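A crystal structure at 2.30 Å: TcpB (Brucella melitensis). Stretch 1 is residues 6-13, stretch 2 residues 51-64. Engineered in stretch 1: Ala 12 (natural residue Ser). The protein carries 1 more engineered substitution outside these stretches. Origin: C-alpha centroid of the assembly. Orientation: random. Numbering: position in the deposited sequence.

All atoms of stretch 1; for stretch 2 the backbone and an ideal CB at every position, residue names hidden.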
ATOM      1  N   GLU B   6       4.350 -30.749  11.359  1.00 43.96           N
ATOM      2  CA  GLU B   6       3.683 -29.816  10.443  1.00 47.84           C
ATOM      3  C   GLU B   6       3.538 -28.421  11.028  1.00 39.04           C
ATOM      4  O   GLU B   6       2.954 -28.243  12.097  1.00 44.19           O
ATOM      5  CB  GLU B   6       2.284 -30.302  10.035  1.00 45.75           C
ATOM      6  CG  GLU B   6       1.579 -29.318   9.073  1.00 46.00           C
ATOM      7  CD  GLU B   6       0.061 -29.468   9.010  1.00 48.67           C
ATOM      8  OE1 GLU B   6      -0.566 -29.644  10.079  1.00 53.15           O
ATOM      9  OE2 GLU B   6      -0.505 -29.391   7.888  1.00 43.60           O
ATOM     10  N   TYR B   7       4.037 -27.425  10.304  1.00 42.14           N
ATOM     11  CA  TYR B   7       3.978 -26.035  10.760  1.00 40.84           C
ATOM     12  C   TYR B   7       2.646 -25.369  10.480  1.00 38.58           C
ATOM     13  O   TYR B   7       1.822 -25.905   9.746  1.00 42.41           O
ATOM     14  CB  TYR B   7       5.084 -25.224  10.092  1.00 42.15           C
ATOM     15  CG  TYR B   7       6.390 -25.274  10.840  1.00 44.08           C
ATOM     16  CD1 TYR B   7       6.771 -26.411  11.555  1.00 42.53           C
ATOM     17  CD2 TYR B   7       7.239 -24.185  10.843  1.00 42.24           C
ATOM     18  CE1 TYR B   7       7.982 -26.451  12.249  1.00 41.48           C
ATOM     19  CE2 TYR B   7       8.440 -24.215  11.534  1.00 45.24           C
ATOM     20  CZ  TYR B   7       8.806 -25.341  12.235  1.00 41.38           C
ATOM     21  OH  TYR B   7      10.001 -25.337  12.914  1.00 37.60           O
ATOM     22  N   ASP B   8       2.449 -24.187  11.060  1.00 40.47           N
ATOM     23  CA  ASP B   8       1.255 -23.387  10.812  1.00 38.86           C
ATOM     24  C   ASP B   8       1.360 -22.564   9.521  1.00 39.40           C
ATOM     25  O   ASP B   8       0.420 -22.526   8.734  1.00 37.44           O
ATOM     26  CB  ASP B   8       0.959 -22.474  12.004  1.00 40.67           C
ATOM     27  CG  ASP B   8       0.956 -23.224  13.327  1.00 42.62           C
ATOM     28  OD1 ASP B   8       0.086 -24.103  13.499  1.00 45.40           O
ATOM     29  OD2 ASP B   8       1.812 -22.933  14.198  1.00 40.39           O
ATOM     30  N   PHE B   9       2.499 -21.914   9.299  1.00 37.70           N
ATOM     31  CA  PHE B   9       2.661 -21.058   8.118  1.00 35.72           C
ATOM     32  C   PHE B   9       4.036 -21.200   7.489  1.00 41.00           C
ATOM     33  O   PHE B   9       5.020 -21.456   8.191  1.00 42.41           O
ATOM     34  CB  PHE B   9       2.512 -19.594   8.502  1.00 34.69           C
ATOM     35  CG  PHE B   9       1.196 -19.257   9.102  1.00 36.24           C
ATOM     36  CD1 PHE B   9       0.078 -19.099   8.296  1.00 36.36           C
ATOM     37  CD2 PHE B   9       1.071 -19.070  10.470  1.00 37.01           C
ATOM     38  CE1 PHE B   9      -1.150 -18.782   8.841  1.00 37.64           C
ATOM     39  CE2 PHE B   9      -0.155 -18.744  11.028  1.00 38.94           C
ATOM     40  CZ  PHE B   9      -1.269 -18.602  10.211  1.00 40.98           C
ATOM     41  N   PHE B  10       4.116 -21.029   6.171  1.00 36.68           N
ATOM     42  CA  PHE B  10       5.377 -20.623   5.557  1.00 34.19           C
ATOM     43  C   PHE B  10       5.101 -19.245   4.991  1.00 34.38           C
ATOM     44  O   PHE B  10       3.944 -18.926   4.681  1.00 33.14           O
ATOM     45  CB  PHE B  10       5.873 -21.598   4.483  1.00 35.04           C
ATOM     46  CG  PHE B  10       4.998 -21.668   3.246  1.00 38.51           C
ATOM     47  CD1 PHE B  10       5.327 -20.948   2.096  1.00 35.22           C
ATOM     48  CD2 PHE B  10       3.863 -22.466   3.227  1.00 36.82           C
ATOM     49  CE1 PHE B  10       4.539 -21.019   0.967  1.00 33.86           C
ATOM     50  CE2 PHE B  10       3.068 -22.541   2.096  1.00 35.41           C
ATOM     51  CZ  PHE B  10       3.402 -21.810   0.966  1.00 35.92           C
ATOM     52  N   ILE B  11       6.137 -18.416   4.888  1.00 33.46           N
ATOM     53  CA  ILE B  11       5.957 -17.076   4.332  1.00 35.35           C
ATOM     54  C   ILE B  11       6.886 -16.786   3.157  1.00 35.08           C
ATOM     55  O   ILE B  11       8.091 -16.569   3.326  1.00 32.68           O
ATOM     56  CB  ILE B  11       6.028 -15.977   5.414  1.00 31.22           C
ATOM     57  CG1 ILE B  11       5.884 -14.605   4.780  1.00 29.28           C
ATOM     58  CG2 ILE B  11       7.313 -16.070   6.189  1.00 34.03           C
ATOM     59  CD1 ILE B  11       5.409 -13.538   5.753  1.00 35.18           C
ATOM     60  N   ALA B  12       6.295 -16.831   1.960  1.00 31.14           N
ATOM     61  CA  ALA B  12       6.986 -16.552   0.713  1.00 32.82           C
ATOM     62  C   ALA B  12       7.083 -15.048   0.498  1.00 33.19           C
ATOM     63  O   ALA B  12       6.102 -14.330   0.645  1.00 28.33           O
ATOM     64  CB  ALA B  12       6.244 -17.204  -0.456  1.00 29.87           C
ATOM     65  N   HIS B  13       8.265 -14.572   0.128  1.00 34.70           N
ATOM     66  CA  HIS B  13       8.495 -13.139   0.057  1.00 29.28           C
ATOM     67  C   HIS B  13       9.678 -12.862  -0.849  1.00 35.10           C
ATOM     68  O   HIS B  13      10.532 -13.732  -1.053  1.00 35.68           O
ATOM     69  CB  HIS B  13       8.846 -12.648   1.449  1.00 32.79           C
ATOM     70  CG  HIS B  13      10.022 -13.355   2.044  1.00 33.01           C
ATOM     71  ND1 HIS B  13       9.939 -14.628   2.566  1.00 33.86           N
ATOM     72  CD2 HIS B  13      11.313 -12.973   2.192  1.00 36.19           C
ATOM     73  CE1 HIS B  13      11.127 -14.997   3.016  1.00 37.34           C
ATOM     74  NE2 HIS B  13      11.979 -14.011   2.800  1.00 39.09           N
ATOM     75  N   UNK B  51       6.246 -24.147  -7.520  1.00 39.38           N
ATOM     76  CA  UNK B  51       6.963 -25.205  -6.824  1.00 42.09           C
ATOM     77  C   UNK B  51       7.301 -24.797  -5.402  1.00 40.21           C
ATOM     78  O   UNK B  51       7.231 -25.611  -4.480  1.00 40.57           O
ATOM     79  CB  UNK B  51       8.240 -25.572  -7.582  1.00 42.09           C
ATOM     80  N   UNK B  52       7.667 -23.533  -5.220  1.00 41.55           N
ATOM     81  CA  UNK B  52       7.941 -23.022  -3.881  1.00 40.50           C
ATOM     82  C   UNK B  52       6.679 -23.041  -3.011  1.00 40.38           C
ATOM     83  O   UNK B  52       6.734 -23.402  -1.834  1.00 39.91           O
ATOM     84  CB  UNK B  52       8.504 -21.602  -3.963  1.00 40.50           C
ATOM     85  N   UNK B  53       5.548 -22.638  -3.590  1.00 38.34           N
ATOM     86  CA  UNK B  53       4.261 -22.728  -2.907  1.00 35.99           C
ATOM     87  C   UNK B  53       3.898 -24.187  -2.564  1.00 38.78           C
ATOM     88  O   UNK B  53       3.503 -24.492  -1.429  1.00 36.62           O
ATOM     89  CB  UNK B  53       3.167 -22.105  -3.777  1.00 35.99           C
ATOM     90  N   UNK B  54       4.011 -25.076  -3.549  1.00 37.89           N
ATOM     91  CA  UNK B  54       3.788 -26.507  -3.329  1.00 39.34           C
ATOM     92  C   UNK B  54       4.614 -27.026  -2.163  1.00 39.94           C
ATOM     93  O   UNK B  54       4.084 -27.673  -1.249  1.00 37.29           O
ATOM     94  CB  UNK B  54       4.122 -27.299  -4.595  1.00 39.34           C
ATOM     95  N   UNK B  55       5.915 -26.745  -2.213  1.00 34.14           N
ATOM     96  CA  UNK B  55       6.828 -27.183  -1.175  1.00 43.11           C
ATOM     97  C   UNK B  55       6.380 -26.720   0.214  1.00 41.83           C
ATOM     98  O   UNK B  55       6.334 -27.516   1.160  1.00 43.77           O
ATOM     99  CB  UNK B  55       8.238 -26.667  -1.471  1.00 43.11           C
ATOM    100  N   UNK B  56       6.042 -25.440   0.329  1.00 39.17           N
ATOM    101  CA  UNK B  56       5.576 -24.900   1.587  1.00 36.41           C
ATOM    102  C   UNK B  56       4.300 -25.536   2.110  1.00 38.38           C
ATOM    103  O   UNK B  56       4.178 -25.811   3.306  1.00 40.80           O
ATOM    104  CB  UNK B  56       5.361 -23.392   1.438  1.00 36.41           C
ATOM    105  N   UNK B  57       3.341 -25.763   1.222  1.00 39.87           N
ATOM    106  CA  UNK B  57       2.048 -26.328   1.614  1.00 42.28           C
ATOM    107  C   UNK B  57       2.171 -27.795   2.028  1.00 43.78           C
ATOM    108  O   UNK B  57       1.314 -28.327   2.747  1.00 42.99           O
ATOM    109  CB  UNK B  57       1.046 -26.196   0.465  1.00 42.28           C
ATOM    110  N   UNK B  58       3.238 -28.445   1.565  1.00 41.37           N
ATOM    111  CA  UNK B  58       3.476 -29.849   1.876  1.00 45.18           C
ATOM    112  C   UNK B  58       4.069 -29.984   3.269  1.00 48.49           C
ATOM    113  O   UNK B  58       4.227 -31.091   3.779  1.00 54.31           O
ATOM    114  CB  UNK B  58       4.402 -30.485   0.837  1.00 45.18           C
ATOM    115  N   UNK B  59       4.388 -28.849   3.885  1.00 49.50           N
ATOM    116  CA  UNK B  59       4.942 -28.833   5.231  1.00 45.04           C
ATOM    117  C   UNK B  59       4.225 -27.895   6.185  1.00 43.01           C
ATOM    118  O   UNK B  59       4.589 -27.825   7.354  1.00 46.12           O
ATOM    119  CB  UNK B  59       6.421 -28.448   5.168  1.00 45.04           C
ATOM    120  N   UNK B  60       3.215 -27.180   5.703  1.00 40.57           N
ATOM    121  CA  UNK B  60       2.531 -26.195   6.536  1.00 39.64           C
ATOM    122  C   UNK B  60       1.023 -26.190   6.311  1.00 41.33           C
ATOM    123  O   UNK B  60       0.548 -26.598   5.248  1.00 43.76           O
ATOM    124  CB  UNK B  60       3.096 -24.800   6.264  1.00 39.64           C
ATOM    125  N   UNK B  61       0.265 -25.723   7.305  1.00 40.73           N
ATOM    126  CA  UNK B  61      -1.183 -25.611   7.142  1.00 43.58           C
ATOM    127  C   UNK B  61      -1.502 -24.526   6.127  1.00 42.37           C
ATOM    128  O   UNK B  61      -2.295 -24.747   5.214  1.00 47.03           O
ATOM    129  CB  UNK B  61      -1.863 -25.311   8.479  1.00 43.58           C
ATOM    130  N   UNK B  62      -0.862 -23.369   6.274  1.00 40.67           N
ATOM    131  CA  UNK B  62      -1.168 -22.216   5.433  1.00 41.86           C
ATOM    132  C   UNK B  62       0.041 -21.581   4.752  1.00 39.43           C
ATOM    133  O   UNK B  62       1.166 -21.731   5.196  1.00 38.23           O
ATOM    134  CB  UNK B  62      -1.874 -21.154   6.278  1.00 41.86           C
ATOM    135  N   UNK B  63      -0.218 -20.871   3.660  1.00 41.07           N
ATOM    136  CA  UNK B  63       0.812 -20.132   2.963  1.00 34.98           C
ATOM    137  C   UNK B  63       0.530 -18.637   2.972  1.00 38.61           C
ATOM    138  O   UNK B  63      -0.570 -18.181   2.633  1.00 39.44           O
ATOM    139  CB  UNK B  63       0.940 -20.636   1.524  1.00 34.98           C
ATOM    140  N   UNK B  64       1.532 -17.874   3.396  1.00 36.91           N
ATOM    141  CA  UNK B  64       1.481 -16.427   3.331  1.00 36.72           C
ATOM    142  C   UNK B  64       2.364 -15.992   2.175  1.00 34.72           C
ATOM    143  O   UNK B  64       3.503 -16.439   2.042  1.00 37.63           O
ATOM    144  CB  UNK B  64       1.923 -15.786   4.648  1.00 36.72           C
TER

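Stretch 2 opens in a helix running nearly antiparallel to strand 9-13 (164° between axes, 8.8 Å at closest approach); from 60 onward the chain pairs in parallel with stretch 1.

At 51, 52, 54 and 55 the ideal CB has nothing of stretch 1 within 5.5 Å, so the visible atoms select no side chain, and polar or charged residues are as admissible as others. The deposited residues are Arg 51, Lys 52, Asp 54 and Gln 55.

Position 53 points sideways, its ideal CB 4.8 Å from Phe 10 CZ. A medium or large apolar group could reach the ring. Ile 53 does so, its CD1 3.8 Å from Phe 10 CE1 and 4.5 Å from the CB of Ala 12, an engineered residue.

Position 56 is far more restrictive. Its CB direction is toward stretch 1, and the ideal CB would lie 2.5 Å from Phe 10 CD2, a clash. The helical phi/psi of -61/-43 would suit any residue but proline, so the angles do not call for glycine; the ring does. Gly 56 lays its CA over one ring face, 3.5 Å from the centroid of the Phe 10 ring and 16° off the normal, a CH-pi contact.

Position 57 points away, yet its ideal CB is 4.5 Å from Phe 10 CE2, so a flexible apolar chain could still touch the ring. Leu 57 brings CD2 to 3.8 Å from Phe 10 CE2.

Positions 58 and 59 point away with no neighbour of stretch 1 near the ideal CB; small or polar residues fit. They are Ala 58 and Asn 59, the latter contributing its backbone: Tyr 7 N donates to Asn 59 O at 3.0 Å.

At 60 the ideal CB is 3.9 Å from both Tyr 7 O and Phe 10 CD2, leaving room for a small residue such as alanine, serine or cysteine. Ser 60 sets OG at the edge of the Phe 10 ring, 3.8 Å from CD2, and donates from OG to Gly 56 O at 3.1 Å.

Position 61 has Glu 6 OE2 4.3 Å from its ideal CB and Asp 8 nearby, an acidic setting that favours lysine or arginine. Lys 61 forms a salt bridge, NZ to Glu 6 OE1 at 2.7 Å, while its N donates to Tyr 7 O at 2.9 Å.

The ideal CB of position 62, whose backbone is extended at -128/157, is a tight 3.5 Å from Phe 9 CD1; apolar or aromatic residues suit. Phe 62 packs its CB at 3.5 Å from Phe 9 CD1, and its end leads away.

Position 63 lies on the Phe 10 side of the sheet. An ideal CB would clash, 2.8 Å from Phe 10 CZ, so glycine is again indicated. Gly 63 CA covers the ring face opposite Gly 56, 3.9 Å from the Phe 10 centroid.

The ideal CB of position 64 is 4.1 Å from Ile 11 CG1, which invites valine, isoleucine or leucine. Ile 64 places CD1 3.9 Å from Phe 9 CD1 and CG2 3.8 Å from Ile 11 CD1; its N donates to Phe 10 O at 2.9 Å.

Stretch 2 51-64: RKIDQGLANSKFGI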
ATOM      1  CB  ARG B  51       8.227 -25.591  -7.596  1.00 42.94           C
ATOM      2  CG  ARG B  51       7.926 -26.403  -8.838  1.00 50.08           C
ATOM      3  CD  ARG B  51       9.191 -26.855  -9.544  1.00 54.33           C
ATOM      4  NE  ARG B  51      10.035 -27.654  -8.664  1.00 58.45           N
ATOM      5  CZ  ARG B  51       9.883 -28.960  -8.463  1.00 57.67           C
ATOM      6  NH1 ARG B  51       8.914 -29.626  -9.084  1.00 54.30           N
ATOM      7  NH2 ARG B  51      10.704 -29.601  -7.638  1.00 62.71           N
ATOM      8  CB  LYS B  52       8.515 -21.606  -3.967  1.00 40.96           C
ATOM      9  CG  LYS B  52      10.012 -21.549  -4.215  1.00 42.93           C
ATOM     10  CD  LYS B  52      10.787 -21.573  -2.884  1.00 46.87           C
ATOM     11  CE  LYS B  52      12.257 -21.257  -3.099  1.00 48.01           C
ATOM     12  NZ  LYS B  52      12.872 -20.618  -1.886  1.00 53.87           N
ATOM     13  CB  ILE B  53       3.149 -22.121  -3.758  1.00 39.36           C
ATOM     14  CG1 ILE B  53       3.296 -20.597  -3.822  1.00 42.08           C
ATOM     15  CG2 ILE B  53       1.783 -22.496  -3.199  1.00 40.03           C
ATOM     16  CD1 ILE B  53       3.293 -19.923  -2.479  1.00 39.80           C
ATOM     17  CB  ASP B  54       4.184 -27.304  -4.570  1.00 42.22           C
ATOM     18  CG  ASP B  54       3.118 -27.285  -5.643  1.00 47.16           C
ATOM     19  OD1 ASP B  54       1.960 -26.933  -5.316  1.00 45.49           O
ATOM     20  OD2 ASP B  54       3.447 -27.631  -6.807  1.00 45.87           O
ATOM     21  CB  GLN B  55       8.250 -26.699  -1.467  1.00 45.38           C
ATOM     22  CG  GLN B  55       9.206 -26.850  -0.285  1.00 47.65           C
ATOM     23  CD  GLN B  55      10.576 -26.280  -0.583  1.00 50.98           C
ATOM     24  OE1 GLN B  55      11.090 -26.435  -1.691  1.00 61.02           O
ATOM     25  NE2 GLN B  55      11.166 -25.599   0.395  1.00 49.70           N
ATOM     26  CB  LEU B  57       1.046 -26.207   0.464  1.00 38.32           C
ATOM     27  CG  LEU B  57       0.485 -24.821   0.134  1.00 39.10           C
ATOM     28  CD1 LEU B  57      -0.471 -24.915  -1.055  1.00 35.35           C
ATOM     29  CD2 LEU B  57      -0.229 -24.250   1.342  1.00 37.54           C
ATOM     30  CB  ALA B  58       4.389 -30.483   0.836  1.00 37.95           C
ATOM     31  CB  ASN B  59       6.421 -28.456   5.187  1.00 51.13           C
ATOM     32  CG  ASN B  59       7.242 -29.440   4.393  1.00 58.86           C
ATOM     33  OD1 ASN B  59       7.104 -30.658   4.558  1.00 63.75           O
ATOM     34  ND2 ASN B  59       8.099 -28.923   3.512  1.00 61.20           N
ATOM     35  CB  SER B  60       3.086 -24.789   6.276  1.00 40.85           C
ATOM     36  OG  SER B  60       4.508 -24.785   6.216  1.00 43.03           O
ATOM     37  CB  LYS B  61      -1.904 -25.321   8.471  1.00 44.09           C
ATOM     38  CG  LYS B  61      -1.889 -26.480   9.467  1.00 46.84           C
ATOM     39  CD  LYS B  61      -2.715 -26.164  10.718  1.00 48.93           C
ATOM     40  CE  LYS B  61      -1.981 -26.538  12.008  1.00 48.39           C
ATOM     41  NZ  LYS B  61      -1.480 -27.956  12.020  1.00 49.78           N
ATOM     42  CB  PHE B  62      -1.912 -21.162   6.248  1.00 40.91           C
ATOM     43  CG  PHE B  62      -3.315 -21.558   6.591  1.00 46.78           C
ATOM     44  CD1 PHE B  62      -4.326 -21.447   5.647  1.00 47.34           C
ATOM     45  CD2 PHE B  62      -3.623 -22.057   7.846  1.00 45.46           C
ATOM     46  CE1 PHE B  62      -5.623 -21.808   5.963  1.00 51.83           C
ATOM     47  CE2 PHE B  62      -4.911 -22.427   8.166  1.00 43.10           C
ATOM     48  CZ  PHE B  62      -5.913 -22.300   7.232  1.00 47.96           C
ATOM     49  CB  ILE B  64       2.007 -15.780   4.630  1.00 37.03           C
ATOM     50  CG1 ILE B  64       1.197 -16.255   5.843  1.00 34.54           C
ATOM     51  CG2 ILE B  64       1.933 -14.268   4.539  1.00 31.58           C
ATOM     52  CD1 ILE B  64       1.750 -15.761   7.171  1.00 36.03           C
TER
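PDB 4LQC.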